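Local coordinates for endoglucanase (Clostridium thermocellum, PDB 2E4T), which hydrolyses internal beta-1,4-glucosidic bonds of cellulose and probably of xyloglucan, through its glycoside hydrolase family 44 catalytic domain, at residues Phe257-Leu262 / Leu343-Lys348. Sequence-based numbering, arbitrary orientation. Where two conformers were deposited one is given.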
loop_
_atom_site.group_PDB
_atom_site.type_symbol
_atom_site.label_atom_id
_atom_site.label_comp_id
_atom_site.label_asym_id
_atom_site.label_seq_id
_atom_site.Cartn_x
_atom_site.Cartn_y
_atom_site.Cartn_z
ATOM N N PHE A 257 -2.202 19.257 5.861
ATOM C CA PHE A 257 -2.000 18.432 7.044
ATOM C C PHE A 257 -0.787 17.521 6.893
ATOM O O PHE A 257 -0.072 17.298 7.901
ATOM C CB PHE A 257 -3.267 17.644 7.408
ATOM C CG PHE A 257 -3.037 16.758 8.577
ATOM C CD1 PHE A 257 -3.021 17.256 9.867
ATOM C CD2 PHE A 257 -2.804 15.394 8.376
ATOM C CE1 PHE A 257 -2.706 16.436 10.954
ATOM C CE2 PHE A 257 -2.498 14.565 9.452
ATOM C CZ PHE A 257 -2.451 15.081 10.751
ATOM N N ILE A 258 -0.497 17.008 5.694
ATOM C CA ILE A 258 0.716 16.189 5.535
ATOM C C ILE A 258 1.935 16.890 6.090
ATOM O O ILE A 258 2.767 16.279 6.794
ATOM C CB ILE A 258 0.930 15.922 4.017
ATOM C CG1 ILE A 258 -0.211 15.069 3.419
ATOM C CG2 ILE A 258 2.296 15.314 3.761
ATOM C CD1 ILE A 258 -0.313 13.660 3.965
ATOM N N ASP A 259 2.096 18.202 5.791
ATOM C CA ASP A 259 3.286 18.928 6.282
ATOM C C ASP A 259 3.288 19.063 7.788
ATOM O O ASP A 259 4.348 18.959 8.432
ATOM C CB ASP A 259 3.316 20.329 5.667
ATOM C CG ASP A 259 3.644 20.311 4.172
ATOM O OD1 ASP A 259 4.164 19.295 3.679
ATOM O OD2 ASP A 259 3.412 21.384 3.535
ATOM N N TYR A 260 2.115 19.369 8.376
ATOM C CA TYR A 260 1.992 19.457 9.836
ATOM C C TYR A 260 2.393 18.119 10.479
ATOM O O TYR A 260 3.153 18.075 11.466
ATOM C CB TYR A 260 0.569 19.830 10.198
ATOM C CG TYR A 260 0.259 19.791 11.683
ATOM C CD1 TYR A 260 0.330 20.949 12.460
ATOM C CD2 TYR A 260 -0.175 18.625 12.282
ATOM C CE1 TYR A 260 -0.020 20.940 13.798
ATOM C CE2 TYR A 260 -0.526 18.598 13.637
ATOM C CZ TYR A 260 -0.458 19.766 14.379
ATOM O OH TYR A 260 -0.871 19.712 15.703
ATOM N N TYR A 261 1.857 17.016 9.929
ATOM C CA TYR A 261 2.155 15.707 10.532
ATOM C C TYR A 261 3.634 15.419 10.485
ATOM O O TYR A 261 4.251 15.019 11.486
ATOM C CB TYR A 261 1.348 14.625 9.761
ATOM C CG TYR A 261 1.487 13.263 10.315
ATOM C CD1 TYR A 261 0.791 12.877 11.457
ATOM C CD2 TYR A 261 2.313 12.302 9.699
ATOM C CE1 TYR A 261 0.875 11.600 11.981
ATOM C CE2 TYR A 261 2.389 11.008 10.223
ATOM C CZ TYR A 261 1.663 10.645 11.310
ATOM O OH TYR A 261 1.732 9.331 11.737
ATOM N N LEU A 262 4.252 15.625 9.315
ATOM C CA LEU A 262 5.695 15.372 9.202
ATOM C C LEU A 262 6.478 16.276 10.159
ATOM O O LEU A 262 7.409 15.813 10.834
ATOM C CB LEU A 262 6.132 15.611 7.744
ATOM C CG LEU A 262 5.634 14.555 6.762
ATOM C CD1 LEU A 262 5.769 15.105 5.350
ATOM C CD2 LEU A 262 6.396 13.242 6.923
ATOM N N LEU A 343 6.391 13.358 -1.637
ATOM C CA LEU A 343 7.837 13.212 -1.460
ATOM C C LEU A 343 8.514 14.588 -1.191
ATOM O O LEU A 343 9.466 14.658 -0.404
ATOM C CB LEU A 343 8.457 12.528 -2.663
ATOM C CG LEU A 343 8.041 11.057 -2.804
ATOM C CD1 LEU A 343 8.369 10.564 -4.206
ATOM C CD2 LEU A 343 8.697 10.172 -1.750
ATOM N N ASP A 344 8.015 15.632 -1.845
ATOM C CA ASP A 344 8.537 16.997 -1.609
ATOM C C ASP A 344 8.250 17.432 -0.188
ATOM O O ASP A 344 9.076 18.067 0.480
ATOM C CB ASP A 344 7.918 17.957 -2.611
ATOM C CG ASP A 344 8.204 19.441 -2.359
ATOM O OD1 ASP A 344 9.301 19.808 -2.703
ATOM O OD2 ASP A 344 7.358 20.227 -1.855
ATOM N N SER A 345 7.061 17.091 0.336
ATOM C CA SER A 345 6.766 17.373 1.726
ATOM C C SER A 345 7.689 16.650 2.676
ATOM O O SER A 345 8.157 17.240 3.667
ATOM C CB SER A 345 5.285 17.045 2.011
ATOM O OG SER A 345 4.448 18.012 1.437
ATOM N N ILE A 346 7.972 15.370 2.396
ATOM C CA ILE A 346 8.944 14.644 3.185
ATOM C C ILE A 346 10.309 15.360 3.178
ATOM O O ILE A 346 10.938 15.558 4.233
ATOM C CB ILE A 346 9.065 13.198 2.712
ATOM C CG1 ILE A 346 7.807 12.403 3.154
ATOM C CG2 ILE A 346 10.344 12.561 3.238
ATOM C CD1 ILE A 346 7.656 11.069 2.452
ATOM N N GLU A 347 10.761 15.757 1.970
ATOM C CA GLU A 347 12.089 16.410 1.879
ATOM C C GLU A 347 12.132 17.707 2.686
ATOM O O GLU A 347 13.164 18.046 3.256
ATOM C CB GLU A 347 12.422 16.690 0.406
ATOM C CG GLU A 347 12.676 15.460 -0.367
ATOM C CD GLU A 347 12.948 15.704 -1.861
ATOM O OE1 GLU A 347 12.559 16.769 -2.423
ATOM O OE2 GLU A 347 13.554 14.798 -2.497
ATOM N N LYS A 348 11.012 18.437 2.723
ATOM C CA LYS A 348 10.991 19.720 3.399
ATOM C C LYS A 348 10.840 19.580 4.907
ATOM O O LYS A 348 11.417 20.377 5.657
ATOM C CB LYS A 348 9.824 20.583 2.840
ATOM C CG LYS A 348 10.081 21.145 1.426
ATOM C CD LYS A 348 8.859 21.829 0.819
ATOM C CE LYS A 348 9.273 22.539 -0.480
ATOM N NZ LYS A 348 8.106 22.838 -1.319
#
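Ser345 and Asp259 join two barrel helices through one short hydrogen bond, Ser345 OG giving its proton to Asp259 OD1 at 2.6 Å. The hydroxyl comes to the syn side of the carboxylate, 17° out of its plane, and it can do so because OG stands anti to its own carbonyl carbon (chi1 -73°), on the side facing Asp259. Trp256 NE1, just ahead of the first helix, donates to Ser345 OG and more weakly to Asp259 OD1, tying the polar pair to the chain entering that helix. Packing is tightest around Ser345, the residue most covered by the opposite helix. Ile258 lays its CG2 branch against Ser345 CB at 3.9 Å, and Leu262, one turn beyond Ile258, sets CD1 on the Ser345 carbonyl, 3.6 Å from Ser345 O. Although the Ile346 side chain leaves its helix away from the partner, its CG1 meets both Leu262 methyls, 4.0 Å from Leu262 CD1, the two side chains crossing obliquely. The solvent side is looser, with Glu347 pointing outward. The axes of segments 257-262 and 343-348 approach to 9.4 Å and run at 34° to each other, in the same general sense, as consecutive outer helices of the TIM barrel, one after strand 226-232 and the other after strand 279-284. Leu342 and Tyr349 of helix 338-349 extend the interface to Ile258 and to Asp259 and Leu262, respectively. Behind it, helix 257-272 rests on helix 204-221 and strand 226-232, while helix 338-349 leads through Thr353, which touches Ile346, into strand 354-360.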